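Local coordinates for protein similar to metal-dependent hydrolase (Staphylococcus aureus subsp. aureus Mu50, PDB 3ESH) that is probably a metal-dependent hydrolase of the metallo-beta-lactamase superfamily, although its substrate and reaction are not established, at residues A[5-11]-A[49-55]; A[64-70]-A[114-120]; A[70-75]-A[153-157]; A[200-206]-A[245-251]. All blocks are in the same frame, centred on the assembly; numbering follows the deposited sequence.

Contact 1. Residues A[5-11]-A[49-55]; sequences DISIHYL and HPILIQT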
# COMPACT_ATOMS: atom_id res chain seq x y z
N ASP A 5 -22.76 -8.17 34.71
CA ASP A 5 -23.35 -7.02 35.39
C ASP A 5 -23.98 -6.05 34.39
O ASP A 5 -24.65 -5.10 34.79
CB ASP A 5 -22.30 -6.25 36.20
CG ASP A 5 -21.64 -7.12 37.27
OD1 ASP A 5 -22.35 -7.90 37.94
OD2 ASP A 5 -20.41 -7.00 37.44
N ILE A 6 -23.76 -6.30 33.10
CA ILE A 6 -24.29 -5.42 32.07
C ILE A 6 -25.68 -5.78 31.58
O ILE A 6 -25.98 -6.95 31.29
CB ILE A 6 -23.32 -5.36 30.85
CG1 ILE A 6 -21.93 -4.91 31.32
CG2 ILE A 6 -23.87 -4.40 29.80
CD1 ILE A 6 -20.90 -4.78 30.21
N SER A 7 -26.54 -4.77 31.48
CA SER A 7 -27.89 -4.98 30.99
C SER A 7 -27.96 -4.50 29.52
O SER A 7 -27.49 -3.42 29.19
CB SER A 7 -28.87 -4.20 31.87
OG SER A 7 -30.20 -4.55 31.56
N ILE A 8 -28.53 -5.33 28.65
CA ILE A 8 -28.62 -4.99 27.23
C ILE A 8 -30.06 -5.02 26.74
O ILE A 8 -30.78 -5.97 27.00
CB ILE A 8 -27.80 -6.00 26.38
CG1 ILE A 8 -26.32 -5.95 26.76
CG2 ILE A 8 -27.98 -5.68 24.91
CD1 ILE A 8 -25.63 -4.65 26.40
N HIS A 9 -30.47 -3.98 26.02
CA HIS A 9 -31.82 -3.89 25.47
C HIS A 9 -31.82 -3.21 24.11
O HIS A 9 -30.82 -2.62 23.71
CB HIS A 9 -32.75 -3.10 26.38
CG HIS A 9 -32.90 -3.68 27.75
ND1 HIS A 9 -32.17 -3.24 28.83
CD2 HIS A 9 -33.66 -4.71 28.20
CE1 HIS A 9 -32.48 -3.97 29.89
NE2 HIS A 9 -33.38 -4.86 29.54
N TYR A 10 -32.94 -3.28 23.41
CA TYR A 10 -33.06 -2.63 22.12
C TYR A 10 -34.09 -1.50 22.18
O TYR A 10 -34.99 -1.51 23.02
CB TYR A 10 -33.41 -3.66 21.03
CG TYR A 10 -34.73 -4.38 21.20
CD1 TYR A 10 -35.94 -3.72 21.01
CD2 TYR A 10 -34.76 -5.73 21.54
CE1 TYR A 10 -37.16 -4.39 21.15
CE2 TYR A 10 -35.97 -6.41 21.68
CZ TYR A 10 -37.17 -5.74 21.49
OH TYR A 10 -38.36 -6.42 21.63
N LEU A 11 -33.93 -0.51 21.31
CA LEU A 11 -34.82 0.64 21.26
C LEU A 11 -35.37 0.82 19.84
O LEU A 11 -34.63 0.74 18.86
CB LEU A 11 -34.07 1.90 21.67
CG LEU A 11 -33.18 1.83 22.90
CD1 LEU A 11 -32.24 3.04 22.93
CD2 LEU A 11 -34.04 1.76 24.16
N HIS A 49 -33.14 -0.44 15.08
CA HIS A 49 -33.28 -0.41 16.54
C HIS A 49 -31.96 -0.30 17.31
O HIS A 49 -31.22 -1.27 17.46
CB HIS A 49 -34.01 -1.67 17.02
CG HIS A 49 -35.42 -1.80 16.52
ND1 HIS A 49 -36.11 -0.77 15.93
CD2 HIS A 49 -36.27 -2.86 16.53
CE1 HIS A 49 -37.32 -1.18 15.59
NE2 HIS A 49 -37.44 -2.45 15.94
N PRO A 50 -31.65 0.90 17.83
CA PRO A 50 -30.40 1.03 18.57
C PRO A 50 -30.31 0.08 19.77
O PRO A 50 -31.31 -0.38 20.28
CB PRO A 50 -30.42 2.50 18.98
CG PRO A 50 -31.06 3.14 17.79
CD PRO A 50 -32.25 2.22 17.55
N ILE A 51 -29.08 -0.20 20.20
CA ILE A 51 -28.86 -1.11 21.31
C ILE A 51 -28.47 -0.35 22.57
O ILE A 51 -27.41 0.26 22.64
CB ILE A 51 -27.75 -2.13 20.95
CG1 ILE A 51 -28.19 -2.94 19.74
CG2 ILE A 51 -27.43 -3.02 22.15
CD1 ILE A 51 -27.16 -3.94 19.25
N LEU A 52 -29.35 -0.41 23.57
CA LEU A 52 -29.10 0.26 24.85
C LEU A 52 -28.24 -0.62 25.75
O LEU A 52 -28.59 -1.76 26.04
CB LEU A 52 -30.41 0.56 25.57
CG LEU A 52 -30.29 1.12 27.00
CD1 LEU A 52 -29.46 2.39 26.99
CD2 LEU A 52 -31.68 1.39 27.58
N ILE A 53 -27.10 -0.09 26.17
CA ILE A 53 -26.19 -0.83 27.04
C ILE A 53 -26.04 -0.09 28.36
O ILE A 53 -25.62 1.07 28.37
CB ILE A 53 -24.77 -0.93 26.46
CG1 ILE A 53 -24.81 -1.60 25.08
CG2 ILE A 53 -23.88 -1.69 27.42
CD1 ILE A 53 -23.44 -1.75 24.45
N GLN A 54 -26.37 -0.75 29.47
CA GLN A 54 -26.24 -0.13 30.78
C GLN A 54 -25.28 -0.88 31.69
O GLN A 54 -25.51 -2.03 32.01
CB GLN A 54 -27.61 -0.03 31.47
CG GLN A 54 -28.55 0.97 30.84
CD GLN A 54 -29.91 1.02 31.49
OE1 GLN A 54 -30.73 0.11 31.32
NE2 GLN A 54 -30.17 2.08 32.24
N THR A 55 -24.20 -0.22 32.08
CA THR A 55 -23.25 -0.82 32.99
C THR A 55 -23.59 -0.21 34.35
O THR A 55 -24.48 0.64 34.43
CB THR A 55 -21.79 -0.44 32.63
OG1 THR A 55 -21.59 0.96 32.86
CG2 THR A 55 -21.51 -0.75 31.17
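Antiparallel strands 6-10 and 51-54 run with their axes 4.5 Å apart at closest approach, and their side chains fall on two different faces. On one face the isoleucines interlock. Ile-8 takes the m,m rotamer, which swings its CD1 across to 3.4 Å from Ile-53 CG1, while its CG2 lies 3.9 Å from Ile-51 CG2. Ile-6 and Ile-53 are both m,t and touch through their CG2 atoms at 3.6 Å. Tyr-10, in the p rotamer, lies on this face too, and its ring meets Phe-256 and the cation of Arg-273. These isoleucines point into the core of the alpha-beta/beta-alpha sandwich expected of a metallo-beta-lactamase fold: Ile-194, from the opposing sheet, packs against Ile-6, Ile-8 and Ile-53. The other face carries Ser-7, His-9, Leu-52 and Gln-54. Leu-52 CB lies 4.1 Å from CG of Leu-11, whose m,t side chain reaches helix 87-92. Gln-54 is extended through chi2, and its NE2 finds Asn-59 on the next strand. Backbone bonds set the register: Ser-7 N to Gln-54 O (3.0 Å), Gln-54 N to Ser-7 O (2.9 Å), His-9 N to Leu-52 O (2.9 Å) and Leu-52 N to His-9 O (2.7 Å). Beyond the strand ends, Leu-11 N donates to Pro-50 O at 2.8 Å.

Contact 2. Residues A[64-70]-A[114-120]; sequences AGIGNGK and AAGLTDQ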
# COMPACT_ATOMS: atom_id res chain seq x y z
N ALA A 64 -28.35 5.20 16.29
CA ALA A 64 -29.43 6.14 16.61
C ALA A 64 -30.70 6.07 15.79
O ALA A 64 -31.53 6.97 15.87
CB ALA A 64 -28.87 7.55 16.58
N GLY A 65 -30.88 5.02 15.01
CA GLY A 65 -32.10 4.93 14.22
C GLY A 65 -32.26 6.03 13.18
O GLY A 65 -31.31 6.73 12.86
N ILE A 66 -33.48 6.17 12.66
CA ILE A 66 -33.78 7.15 11.63
C ILE A 66 -34.29 8.49 12.15
O ILE A 66 -34.63 9.38 11.36
CB ILE A 66 -34.80 6.61 10.62
CG1 ILE A 66 -36.00 6.00 11.38
CG2 ILE A 66 -34.12 5.60 9.69
CD1 ILE A 66 -37.04 5.35 10.47
N GLY A 67 -34.36 8.64 13.47
CA GLY A 67 -34.81 9.89 14.05
C GLY A 67 -36.25 10.32 13.83
O GLY A 67 -37.11 9.53 13.42
N ASN A 68 -36.50 11.61 14.09
CA ASN A 68 -37.84 12.21 13.98
C ASN A 68 -37.78 13.49 13.17
O ASN A 68 -37.08 14.43 13.54
CB ASN A 68 -38.38 12.49 15.37
CG ASN A 68 -38.47 11.24 16.21
OD1 ASN A 68 -39.42 10.45 16.06
ND2 ASN A 68 -37.48 11.02 17.07
N GLY A 69 -38.51 13.53 12.06
CA GLY A 69 -38.49 14.70 11.20
C GLY A 69 -37.22 14.88 10.37
O GLY A 69 -37.09 15.89 9.68
N LYS A 70 -36.30 13.92 10.42
CA LYS A 70 -35.04 13.99 9.67
C LYS A 70 -35.15 13.63 8.19
O LYS A 70 -34.64 14.35 7.33
CB LYS A 70 -33.98 13.10 10.34
CG LYS A 70 -33.56 13.58 11.72
CD LYS A 70 -32.89 14.96 11.65
CE LYS A 70 -31.56 14.91 10.92
NZ LYS A 70 -30.47 14.48 11.82
N ALA A 114 -27.30 6.85 11.53
CA ALA A 114 -27.00 8.16 12.09
C ALA A 114 -28.05 9.27 11.99
O ALA A 114 -27.90 10.32 12.61
CB ALA A 114 -25.69 8.65 11.51
N ALA A 115 -29.12 9.05 11.23
CA ALA A 115 -30.14 10.09 11.10
C ALA A 115 -30.74 10.54 12.44
O ALA A 115 -31.08 11.71 12.61
CB ALA A 115 -31.24 9.63 10.18
N GLY A 116 -30.88 9.60 13.37
CA GLY A 116 -31.46 9.93 14.66
C GLY A 116 -30.50 10.57 15.65
O GLY A 116 -30.79 10.63 16.83
N LEU A 117 -29.36 11.05 15.16
CA LEU A 117 -28.37 11.68 16.03
C LEU A 117 -28.72 13.13 16.38
O LEU A 117 -28.30 13.65 17.42
CB LEU A 117 -26.97 11.63 15.41
CG LEU A 117 -26.19 10.32 15.62
CD1 LEU A 117 -24.81 10.42 14.96
CD2 LEU A 117 -26.07 10.06 17.13
N THR A 118 -29.46 13.79 15.50
CA THR A 118 -29.85 15.17 15.73
C THR A 118 -31.29 15.37 15.31
O THR A 118 -31.85 14.56 14.58
CB THR A 118 -29.00 16.14 14.90
OG1 THR A 118 -29.29 15.95 13.51
CG2 THR A 118 -27.52 15.92 15.16
N ASP A 119 -31.91 16.44 15.78
CA ASP A 119 -33.26 16.76 15.39
C ASP A 119 -33.03 17.75 14.25
O ASP A 119 -31.92 17.94 13.80
CB ASP A 119 -34.02 17.47 16.54
CG ASP A 119 -33.23 18.63 17.14
OD1 ASP A 119 -32.69 19.46 16.38
OD2 ASP A 119 -33.16 18.73 18.39
N GLN A 120 -34.12 18.35 13.77
CA GLN A 120 -33.99 19.34 12.67
C GLN A 120 -33.29 20.59 13.20
O GLN A 120 -33.51 20.99 14.34
CB GLN A 120 -35.32 19.74 12.19
CG GLN A 120 -36.14 18.53 12.11
CD GLN A 120 -37.28 18.63 13.06
OE1 GLN A 120 -37.10 18.68 14.31
NE2 GLN A 120 -38.49 18.67 12.49
O HOH W 1 -28.21 13.16 12.15
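Backbone packing is tightest where two glycines meet: the CA atoms of Gly-67 and Gly-116 are only 3.4 Å apart. A CB on Gly-116 would fall 1.9 Å from Ala-64 O, and one on Gly-67 would fall 2.9 Å from Gly-116 CA, so neither position has room for a side chain. The main chains are also joined directly, by a hydrogen bond from Gly-116 N to Gly-65 O (2.9 Å) and a CA-H...O contact from Gly-116 CA to Ala-64 O (3.2 Å). Apolar contact is slight, with Ala-64 CB 3.8 Å from Leu-117 CD2. The side-chain hydrogen bonds centre on Lys-70, whose four chi angles are all m and curl the chain back over the 114-120 loop. Its NZ has four acceptors in reach, Ala-115 O (2.9 Å), Thr-118 O (3.1 Å), Thr-118 OG1 (2.5 Å) and water 1 (2.6 Å), which must share its three protons; the water can donate to Ala-114 O (2.9 Å). Ala-64 also bonds through its backbone to His-113. Segment 114-120 directly follows the HxHxDH sequence typical of the metallo-beta-lactamase superfamily, so the contact ties the loop after strand 59-61 to the loop that follows this probable metal-binding motif.

Contact 3. Residues A[70-75]-A[153-157]; sequences KLSEKQ and WDKNK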
# COMPACT_ATOMS: atom_id res chain seq x y z
N LYS A 70 -36.30 13.92 10.42
CA LYS A 70 -35.04 13.99 9.67
C LYS A 70 -35.15 13.63 8.19
O LYS A 70 -34.64 14.35 7.33
CB LYS A 70 -33.98 13.10 10.34
CG LYS A 70 -33.56 13.58 11.72
CD LYS A 70 -32.89 14.96 11.65
CE LYS A 70 -31.56 14.91 10.92
NZ LYS A 70 -30.47 14.48 11.82
N LEU A 71 -35.80 12.51 7.91
CA LEU A 71 -35.99 12.07 6.53
C LEU A 71 -37.12 12.90 5.94
O LEU A 71 -38.07 13.24 6.63
CB LEU A 71 -36.37 10.58 6.47
CG LEU A 71 -35.26 9.52 6.54
CD1 LEU A 71 -34.43 9.71 7.79
CD2 LEU A 71 -35.88 8.13 6.53
N SER A 72 -37.01 13.24 4.66
CA SER A 72 -38.05 14.01 4.01
C SER A 72 -39.22 13.09 3.72
O SER A 72 -39.21 11.90 4.08
CB SER A 72 -37.53 14.59 2.70
OG SER A 72 -37.61 13.63 1.66
N GLU A 73 -40.24 13.63 3.06
CA GLU A 73 -41.43 12.86 2.73
C GLU A 73 -41.07 11.90 1.61
O GLU A 73 -41.53 10.76 1.58
CB GLU A 73 -42.53 13.81 2.26
CG GLU A 73 -43.88 13.61 2.94
CD GLU A 73 -43.77 13.52 4.46
OE1 GLU A 73 -42.94 14.24 5.05
OE2 GLU A 73 -44.55 12.74 5.06
N LYS A 74 -40.22 12.36 0.70
CA LYS A 74 -39.79 11.54 -0.42
C LYS A 74 -38.89 10.41 0.06
O LYS A 74 -38.94 9.30 -0.47
CB LYS A 74 -39.05 12.40 -1.44
CG LYS A 74 -38.75 11.68 -2.74
CD LYS A 74 -38.14 12.63 -3.75
CE LYS A 74 -37.88 11.94 -5.08
NZ LYS A 74 -37.35 12.91 -6.08
N GLN A 75 -38.07 10.68 1.06
CA GLN A 75 -37.18 9.66 1.58
C GLN A 75 -37.95 8.66 2.43
O GLN A 75 -37.66 7.47 2.40
CB GLN A 75 -36.04 10.29 2.38
CG GLN A 75 -35.13 11.15 1.53
CD GLN A 75 -33.95 11.71 2.29
OE1 GLN A 75 -34.11 12.30 3.36
NE2 GLN A 75 -32.76 11.54 1.75
N TRP A 153 -25.17 11.88 4.68
CA TRP A 153 -25.85 13.14 4.44
C TRP A 153 -25.39 14.28 5.32
O TRP A 153 -25.23 14.10 6.52
CB TRP A 153 -27.36 12.99 4.66
CG TRP A 153 -28.01 11.80 3.99
CD1 TRP A 153 -27.59 11.15 2.87
CD2 TRP A 153 -29.26 11.22 4.35
NE1 TRP A 153 -28.51 10.21 2.50
CE2 TRP A 153 -29.55 10.23 3.39
CE3 TRP A 153 -30.18 11.45 5.39
CZ2 TRP A 153 -30.72 9.46 3.43
CZ3 TRP A 153 -31.34 10.68 5.42
CH2 TRP A 153 -31.60 9.70 4.45
N ASP A 154 -25.20 15.46 4.70
CA ASP A 154 -24.79 16.67 5.42
C ASP A 154 -25.88 16.92 6.45
O ASP A 154 -25.62 17.34 7.58
CB ASP A 154 -24.75 17.88 4.47
CG ASP A 154 -23.57 17.85 3.53
OD1 ASP A 154 -23.61 18.52 2.48
OD2 ASP A 154 -22.58 17.16 3.85
N LYS A 155 -27.10 16.64 6.03
CA LYS A 155 -28.28 16.81 6.85
C LYS A 155 -28.17 16.12 8.21
O LYS A 155 -28.94 16.41 9.12
CB LYS A 155 -29.49 16.28 6.09
CG LYS A 155 -30.80 16.46 6.78
CD LYS A 155 -31.96 16.26 5.81
CE LYS A 155 -32.04 14.83 5.30
NZ LYS A 155 -33.28 14.66 4.50
N ASN A 156 -27.20 15.22 8.35
CA ASN A 156 -26.98 14.46 9.59
C ASN A 156 -25.85 14.99 10.46
O ASN A 156 -25.46 14.34 11.43
CB ASN A 156 -26.71 12.98 9.27
CG ASN A 156 -27.96 12.23 8.82
OD1 ASN A 156 -27.87 11.12 8.31
ND2 ASN A 156 -29.13 12.84 9.00
N LYS A 157 -25.31 16.16 10.12
CA LYS A 157 -24.24 16.77 10.90
C LYS A 157 -24.88 17.48 12.10
O LYS A 157 -26.09 17.73 12.09
CB LYS A 157 -23.50 17.80 10.05
CG LYS A 157 -22.76 17.24 8.85
CD LYS A 157 -21.65 18.20 8.44
CE LYS A 157 -20.77 17.64 7.33
NZ LYS A 157 -21.46 17.60 6.02
O HOH W 1 -28.21 13.16 12.15
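A capping box starts helix 73-78, and the 3-10 turn at 154-156 docks against it within the metallo-beta-lactamase fold. Ser-72 is the N-cap: its OG accepts from Gln-75 N at 3.0 Å, and Gln-75 OE1 returns a weak bond from Ser-72 N at 3.3 Å. That same carboxamide also reaches across the contact. Gln-75 OE1 takes a hydrogen bond from Lys-155 NZ at 2.7 Å, while its NE2 lies over one face of the Trp-153 indole, 3.4 Å from CZ2. Lys-155 NZ also donates to Lys-70 O at 3.2 Å, so a single ammonium bridges the loop before the helix and the cap itself. Leu-71 approaches the indole at its edge, CD1 to Trp-153 CZ3 at 4.0 Å. Elsewhere Trp-153 stacks on Phe-111, joining the turn to helix 111-114, while its NE1 bonds Ser-150 O just upstream in its own loop. Within the turn, Lys-157 N bonds Asp-154 O at 2.8 Å, and Lys-157 NZ forms a salt bridge with Asp-154 OD2 at 2.5 Å, on the side away from the cap. Lys-70 directs its ammonium mainly to Thr-118 and Ala-115, and a water extends its reach to the turn: water 1 lies 2.6 Å from Lys-70 NZ and can donate to Asn-156 O, 3.1 Å away.

Contact 4. Residues A[200-206]-A[245-251]; sequences KAVHMGD and YWFLFYH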
# COMPACT_ATOMS: atom_id res chain seq x y z
N LYS A 200 -20.37 -13.03 27.20
CA LYS A 200 -19.88 -12.30 26.06
C LYS A 200 -20.98 -12.04 25.04
O LYS A 200 -21.82 -12.89 24.78
CB LYS A 200 -18.74 -13.08 25.42
CG LYS A 200 -17.65 -13.48 26.43
CD LYS A 200 -16.66 -14.45 25.82
CE LYS A 200 -15.63 -14.91 26.84
NZ LYS A 200 -14.84 -13.77 27.37
N ALA A 201 -20.98 -10.83 24.47
CA ALA A 201 -21.94 -10.45 23.46
C ALA A 201 -21.21 -9.65 22.41
O ALA A 201 -20.19 -9.02 22.70
CB ALA A 201 -23.05 -9.62 24.07
N VAL A 202 -21.73 -9.67 21.18
CA VAL A 202 -21.11 -8.92 20.11
C VAL A 202 -22.13 -8.45 19.09
O VAL A 202 -23.12 -9.13 18.82
CB VAL A 202 -20.03 -9.75 19.39
CG1 VAL A 202 -20.67 -10.94 18.69
CG2 VAL A 202 -19.27 -8.88 18.40
N HIS A 203 -21.89 -7.26 18.55
CA HIS A 203 -22.74 -6.69 17.53
C HIS A 203 -21.81 -6.40 16.37
O HIS A 203 -20.98 -5.51 16.46
CB HIS A 203 -23.40 -5.39 17.99
CG HIS A 203 -24.16 -4.69 16.91
ND1 HIS A 203 -25.15 -5.31 16.19
CD2 HIS A 203 -24.04 -3.44 16.41
CE1 HIS A 203 -25.61 -4.47 15.27
NE2 HIS A 203 -24.95 -3.34 15.39
N MSE A 204 -21.93 -7.17 15.30
CA MSE A 204 -21.08 -7.00 14.14
C MSE A 204 -21.60 -6.00 13.11
O MSE A 204 -21.17 -6.00 11.95
CB MSE A 204 -20.80 -8.37 13.51
CG MSE A 204 -19.72 -9.08 14.27
SE MSE A 204 -19.53 -10.89 13.78
CE MSE A 204 -18.89 -10.62 12.01
N GLY A 205 -22.51 -5.12 13.53
CA GLY A 205 -23.04 -4.12 12.62
C GLY A 205 -23.46 -4.67 11.26
O GLY A 205 -23.94 -5.79 11.16
N ASP A 206 -23.26 -3.88 10.20
CA ASP A 206 -23.66 -4.31 8.87
C ASP A 206 -22.75 -5.32 8.19
O ASP A 206 -22.83 -5.53 6.98
CB ASP A 206 -23.86 -3.09 7.97
CG ASP A 206 -25.15 -2.34 8.29
OD1 ASP A 206 -25.96 -2.87 9.07
OD2 ASP A 206 -25.35 -1.23 7.75
N TYR A 245 -20.53 -16.59 22.29
CA TYR A 245 -20.97 -15.20 22.29
C TYR A 245 -22.44 -15.08 21.90
O TYR A 245 -22.98 -15.93 21.19
CB TYR A 245 -20.18 -14.38 21.27
CG TYR A 245 -18.95 -13.69 21.79
CD1 TYR A 245 -17.81 -14.41 22.14
CD2 TYR A 245 -18.90 -12.31 21.86
CE1 TYR A 245 -16.64 -13.76 22.54
CE2 TYR A 245 -17.74 -11.65 22.25
CZ TYR A 245 -16.62 -12.38 22.59
OH TYR A 245 -15.47 -11.71 22.93
N TRP A 246 -23.07 -14.02 22.37
CA TRP A 246 -24.44 -13.72 22.01
C TRP A 246 -24.29 -12.74 20.85
O TRP A 246 -23.53 -11.78 20.95
CB TRP A 246 -25.17 -13.01 23.15
CG TRP A 246 -25.83 -13.92 24.11
CD1 TRP A 246 -25.34 -14.36 25.30
CD2 TRP A 246 -27.12 -14.50 23.97
NE1 TRP A 246 -26.24 -15.18 25.92
CE2 TRP A 246 -27.35 -15.29 25.12
CE3 TRP A 246 -28.11 -14.44 22.99
CZ2 TRP A 246 -28.53 -16.01 25.31
CZ3 TRP A 246 -29.29 -15.16 23.18
CH2 TRP A 246 -29.49 -15.94 24.33
N PHE A 247 -24.99 -12.99 19.75
CA PHE A 247 -24.90 -12.09 18.62
C PHE A 247 -26.08 -11.13 18.69
O PHE A 247 -27.23 -11.57 18.69
CB PHE A 247 -24.93 -12.87 17.31
CG PHE A 247 -23.64 -13.56 16.98
CD1 PHE A 247 -22.68 -12.93 16.20
CD2 PHE A 247 -23.38 -14.85 17.43
CE1 PHE A 247 -21.49 -13.56 15.87
CE2 PHE A 247 -22.19 -15.50 17.11
CZ PHE A 247 -21.25 -14.85 16.32
N LEU A 248 -25.79 -9.84 18.78
CA LEU A 248 -26.82 -8.82 18.85
C LEU A 248 -27.07 -8.23 17.46
O LEU A 248 -26.14 -8.06 16.67
CB LEU A 248 -26.41 -7.70 19.81
CG LEU A 248 -26.01 -8.13 21.22
CD1 LEU A 248 -25.70 -6.90 22.08
CD2 LEU A 248 -27.13 -8.95 21.84
N PHE A 249 -28.33 -7.93 17.15
CA PHE A 249 -28.70 -7.39 15.86
C PHE A 249 -29.40 -6.06 15.94
O PHE A 249 -30.09 -5.77 16.91
CB PHE A 249 -29.55 -8.40 15.11
CG PHE A 249 -28.81 -9.65 14.76
CD1 PHE A 249 -27.96 -9.68 13.64
CD2 PHE A 249 -28.90 -10.78 15.58
CE1 PHE A 249 -27.20 -10.81 13.36
CE2 PHE A 249 -28.15 -11.92 15.29
CZ PHE A 249 -27.29 -11.93 14.18
N TYR A 250 -29.22 -5.26 14.90
CA TYR A 250 -29.79 -3.93 14.82
C TYR A 250 -30.86 -3.92 13.74
O TYR A 250 -31.86 -3.22 13.87
CB TYR A 250 -28.68 -2.94 14.46
CG TYR A 250 -29.09 -1.50 14.21
CD1 TYR A 250 -29.14 -0.57 15.25
CD2 TYR A 250 -29.37 -1.05 12.92
CE1 TYR A 250 -29.44 0.78 15.01
CE2 TYR A 250 -29.67 0.29 12.67
CZ TYR A 250 -29.70 1.19 13.71
OH TYR A 250 -29.97 2.52 13.45
N HIS A 251 -30.63 -4.72 12.70
CA HIS A 251 -31.52 -4.81 11.54
C HIS A 251 -32.43 -6.03 11.44
O HIS A 251 -33.32 -6.05 10.59
CB HIS A 251 -30.72 -4.77 10.23
CG HIS A 251 -30.20 -3.42 9.86
ND1 HIS A 251 -30.98 -2.29 9.91
CD2 HIS A 251 -29.00 -3.03 9.37
CE1 HIS A 251 -30.29 -1.26 9.46
NE2 HIS A 251 -29.08 -1.69 9.13
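Val-202 and Phe-247, a parallel bridge pair, form the apolar middle, with Val-202 CG1 3.8 Å from Phe-247 CD1. Selenomethionine Met-204 adds a Met-aromatic contact at the edge of the same phenyl ring, its SE 3.9 Å from Phe-247 CE1, and Tyr-245 CD2 meets Val-202 CB at 3.7 Å. The other face of the sheet holds Ala-201, whose CB lies 4.1 Å from Trp-246 CB and 4.3 Å from Leu-248 CD1. Between the faces run the parallel-strand bonds: Lys-200 O receives Trp-246 N (2.9 Å), Val-202 N donates to Trp-246 O (2.8 Å), and Leu-248 N donates to Val-202 O (2.8 Å). Past them a side chain takes over: His-203 ND1 donates to Leu-248 O at 3.0 Å. At one polar end, Lys-200 CB sits squarely over the Tyr-245 ring in a CH-pi contact, 3.4 Å from its centroid, while NZ leads off to a salt bridge with Glu-195. At the other, Asp-206 OD1 comes 3.1 Å from His-251 CD2 without bonding; His-251 ND1 bonds Pro-47 O, and Asp-206 OD2 makes a weak bond to His-108. Asp-206 belongs to a possible vacant metal site with His-110 and His-185. The strands are joined by a beta-alpha-beta crossover whose helix, 226-242, packs through Phe-240 on Val-202 and Phe-247. Strand 190-196 lies beyond 199-203 in the sheet, and strand 255-259 beyond 246-248.

How the contacts relate
Contacts 1 and 4 belong to the two opposed sheets, their centres 12 Å apart. They meet where Ile-8 CG2 lies 3.8 Å from Leu-248 CD1 and Ile-51 CD1 lies 3.9 Å from Leu-248 CB. Pro-50 CG of contact 1 packs 3.4 Å from Gly-65 N of contact 2. Contacts 2 and 3, centres 8 Å apart, share Lys-70 and water 1 and form one loop cluster; contact 3 is about 26 Å from contact 1, centre to centre. Tyr-250 connects contact 4 to contact 2, its OH 3.1 Å from Gly-65 N. Asp-206 in contact 4 belongs to the possible metal site, near which lie the side chains of Ala-114 and Asn-156.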